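Local coordinates for protein putative N-acetylmuramoyl-L-alanine amidase,autolysin cwp6 (Peptoclostridium difficile, PDB 5J72) that probably cleaves the bond between N-acetylmuramic acid and L-alanine in peptidoglycan, as a zinc-dependent cell wall autolysin that carries CWB2 wall-binding modules, at residues A[529-535]-A[602-608]. Sequence-based numbering, arbitrary orientation.
Sequences IHYNASN and VECAFID. With ZN (zinc ion), chain I.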
loop_
_atom_site.group_PDB
_atom_site.type_symbol
_atom_site.label_atom_id
_atom_site.label_comp_id
_atom_site.label_asym_id
_atom_site.label_seq_id
_atom_site.Cartn_x
_atom_site.Cartn_y
_atom_site.Cartn_z
ATOM N N ILE A 529 23.395 -10.801 10.601
ATOM C CA ILE A 529 22.691 -10.529 11.827
ATOM C C ILE A 529 22.180 -11.833 12.366
ATOM O O ILE A 529 21.440 -12.546 11.677
ATOM C CB ILE A 529 21.507 -9.521 11.550
ATOM C CG1 ILE A 529 22.118 -8.134 11.172
ATOM C CG2 ILE A 529 20.627 -9.320 12.805
ATOM C CD1 ILE A 529 21.068 -7.107 10.729
ATOM N N HIS A 530 22.555 -12.133 13.597
ATOM C CA HIS A 530 22.225 -13.386 14.265
ATOM C C HIS A 530 21.793 -13.163 15.720
ATOM O O HIS A 530 21.914 -12.049 16.234
ATOM C CB HIS A 530 23.478 -14.289 14.252
ATOM C CG HIS A 530 23.747 -14.906 12.908
ATOM N ND1 HIS A 530 23.512 -16.265 12.652
ATOM C CD2 HIS A 530 24.207 -14.342 11.753
ATOM C CE1 HIS A 530 23.823 -16.447 11.372
ATOM N NE2 HIS A 530 24.245 -15.335 10.774
ATOM N N TYR A 531 21.252 -14.214 16.377
ATOM C CA TYR A 531 20.892 -14.151 17.799
ATOM C C TYR A 531 21.651 -15.307 18.496
ATOM O O TYR A 531 21.776 -16.382 17.902
ATOM C CB TYR A 531 19.381 -14.263 17.993
ATOM C CG TYR A 531 18.724 -12.915 17.798
ATOM C CD1 TYR A 531 18.387 -12.117 18.887
ATOM C CD2 TYR A 531 18.499 -12.406 16.520
ATOM C CE1 TYR A 531 17.861 -10.842 18.712
ATOM C CE2 TYR A 531 17.969 -11.128 16.336
ATOM C CZ TYR A 531 17.658 -10.348 17.432
ATOM O OH TYR A 531 17.142 -9.081 17.250
ATOM N N ASN A 532 22.208 -15.070 19.702
ATOM C CA ASN A 532 23.015 -16.070 20.432
ATOM C C ASN A 532 22.159 -16.998 21.249
ATOM O O ASN A 532 20.948 -16.797 21.372
ATOM C CB ASN A 532 23.977 -15.401 21.411
ATOM C CG ASN A 532 25.389 -15.650 21.049
ATOM O OD1 ASN A 532 25.722 -16.769 20.660
ATOM N ND2 ASN A 532 26.285 -14.661 21.094
ATOM N N ALA A 533 22.817 -18.022 21.823
ATOM C CA ALA A 533 22.162 -19.033 22.688
ATOM C C ALA A 533 23.265 -19.792 23.444
ATOM O O ALA A 533 24.407 -19.771 23.029
ATOM C CB ALA A 533 21.349 -20.044 21.842
ATOM N N SER A 534 22.913 -20.428 24.524
ATOM C CA SER A 534 23.792 -21.275 25.315
ATOM C C SER A 534 22.754 -22.080 26.126
ATOM O O SER A 534 22.435 -23.205 25.781
ATOM C CB SER A 534 24.752 -20.439 26.169
ATOM O OG SER A 534 24.121 -19.562 27.090
ATOM N N ASN A 535 22.215 -21.467 27.169
ATOM C CA ASN A 535 21.134 -21.975 28.025
ATOM C C ASN A 535 20.545 -20.660 28.549
ATOM O O ASN A 535 20.771 -19.664 27.895
ATOM C CB ASN A 535 21.617 -22.932 29.142
ATOM C CG ASN A 535 23.094 -22.890 29.409
ATOM O OD1 ASN A 535 23.570 -22.003 30.134
ATOM N ND2 ASN A 535 23.886 -23.797 28.858
ATOM N N VAL A 602 26.933 -9.868 13.746
ATOM C CA VAL A 602 26.362 -9.341 14.961
ATOM C C VAL A 602 25.525 -10.359 15.657
ATOM O O VAL A 602 24.619 -10.904 15.043
ATOM C CB VAL A 602 25.450 -8.115 14.632
ATOM C CG1 VAL A 602 24.844 -7.524 15.909
ATOM C CG2 VAL A 602 26.254 -7.057 13.856
ATOM N N GLU A 603 25.817 -10.643 16.966
ATOM C CA GLU A 603 24.957 -11.520 17.760
ATOM C C GLU A 603 24.217 -10.535 18.625
ATOM O O GLU A 603 24.720 -10.167 19.716
ATOM C CB GLU A 603 25.780 -12.474 18.628
ATOM C CG GLU A 603 26.571 -13.419 17.744
ATOM C CD GLU A 603 25.735 -14.647 17.353
ATOM O OE1 GLU A 603 24.538 -14.682 17.656
ATOM O OE2 GLU A 603 26.295 -15.566 16.745
ATOM N N CYS A 604 23.033 -10.062 18.156
ATOM C CA CYS A 604 22.264 -9.003 18.823
ATOM C C CYS A 604 22.020 -9.168 20.297
ATOM O O CYS A 604 22.087 -8.205 21.055
ATOM C CB CYS A 604 20.913 -8.838 18.121
ATOM S SG CYS A 604 21.081 -8.545 16.343
ATOM N N ALA A 605 21.652 -10.397 20.683
ATOM C CA ALA A 605 21.271 -10.707 22.050
ATOM C C ALA A 605 21.134 -12.236 22.138
ATOM O O ALA A 605 21.192 -12.917 21.100
ATOM C CB ALA A 605 19.923 -10.069 22.341
ATOM N N PHE A 606 20.985 -12.774 23.370
ATOM C CA PHE A 606 20.804 -14.214 23.571
ATOM C C PHE A 606 19.347 -14.416 23.500
ATOM O O PHE A 606 18.620 -13.897 24.340
ATOM C CB PHE A 606 21.360 -14.690 24.944
ATOM C CG PHE A 606 22.843 -14.969 24.859
ATOM C CD1 PHE A 606 23.749 -13.938 24.658
ATOM C CD2 PHE A 606 23.322 -16.268 24.895
ATOM C CE1 PHE A 606 25.099 -14.200 24.493
ATOM C CE2 PHE A 606 24.679 -16.524 24.726
ATOM C CZ PHE A 606 25.556 -15.486 24.525
ATOM N N ILE A 607 18.890 -15.180 22.482
ATOM C CA ILE A 607 17.450 -15.411 22.270
ATOM C C ILE A 607 16.828 -16.329 23.363
ATOM O O ILE A 607 15.598 -16.396 23.462
ATOM C CB ILE A 607 17.231 -16.011 20.831
ATOM C CG1 ILE A 607 15.806 -15.665 20.349
ATOM C CG2 ILE A 607 17.451 -17.565 20.812
ATOM C CD1 ILE A 607 15.671 -15.906 18.849
ATOM N N ASP A 608 17.682 -16.987 24.183
ATOM C CA ASP A 608 17.260 -17.870 25.294
ATOM C C ASP A 608 17.558 -17.175 26.631
ATOM O O ASP A 608 17.553 -17.833 27.667
ATOM C CB ASP A 608 18.002 -19.241 25.248
ATOM C CG ASP A 608 19.532 -19.097 25.214
ATOM O OD1 ASP A 608 20.236 -20.129 25.336
ATOM O OD2 ASP A 608 20.029 -17.939 25.061
HETATM ZN ZN ZN I . 23.072 -17.851 14.108
HETATM O O HOH W 1 24.017 -17.323 15.976
HETATM O O HOH W 2 25.141 -12.033 21.755
HETATM O O HOH W 3 24.898 -18.856 13.555
HETATM O O HOH W 4 22.777 -19.754 15.449
#
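Asn532, Tyr531 and Glu603 bury the most surface where two parallel strands run side by side and then loosen into loops. His530 N donates to Val602 O (2.8 Å) and Cys604 N to His530 O (3.0 Å); beyond them a beta bulge shifts the register by one residue, and pairing resumes as Asn532 N bonds to Ala605 O and Ile607 N to Asn532 O, both at 2.8 Å. Asn532 sits among Glu603 and Phe606: its CB lies 3.3 Å from the centroid of the Phe606 ring, almost on the ring normal, a CH-pi contact that a short side chain can make while its amide ND2 reaches a water held also by Glu603 O. On the other face of the sheet, the flat ring of Tyr531 covers CB of Cys604, 3.9 Å from its ring centroid, and packs with helix 619-637, its polar hydroxyl hydrogen-bonded to Thr484. Farther along, Asp608 OD1 accepts from Ser534 N (2.8 Å), joining the two loops. Glu603 shares a sheet face with His530, its carboxylate leaning toward the zinc; OE2 lies 3.0 Å from a zinc-bound water, itself 3.1 Å from Tyr531 O. His530 ND1 binds that zinc at 2.2 Å, with His460 and Glu477 completing the protein ligands. A metal at the C-terminal ends of parallel strands, with a glutamate beside its water, is consistent with the Amidase_3 zinc site.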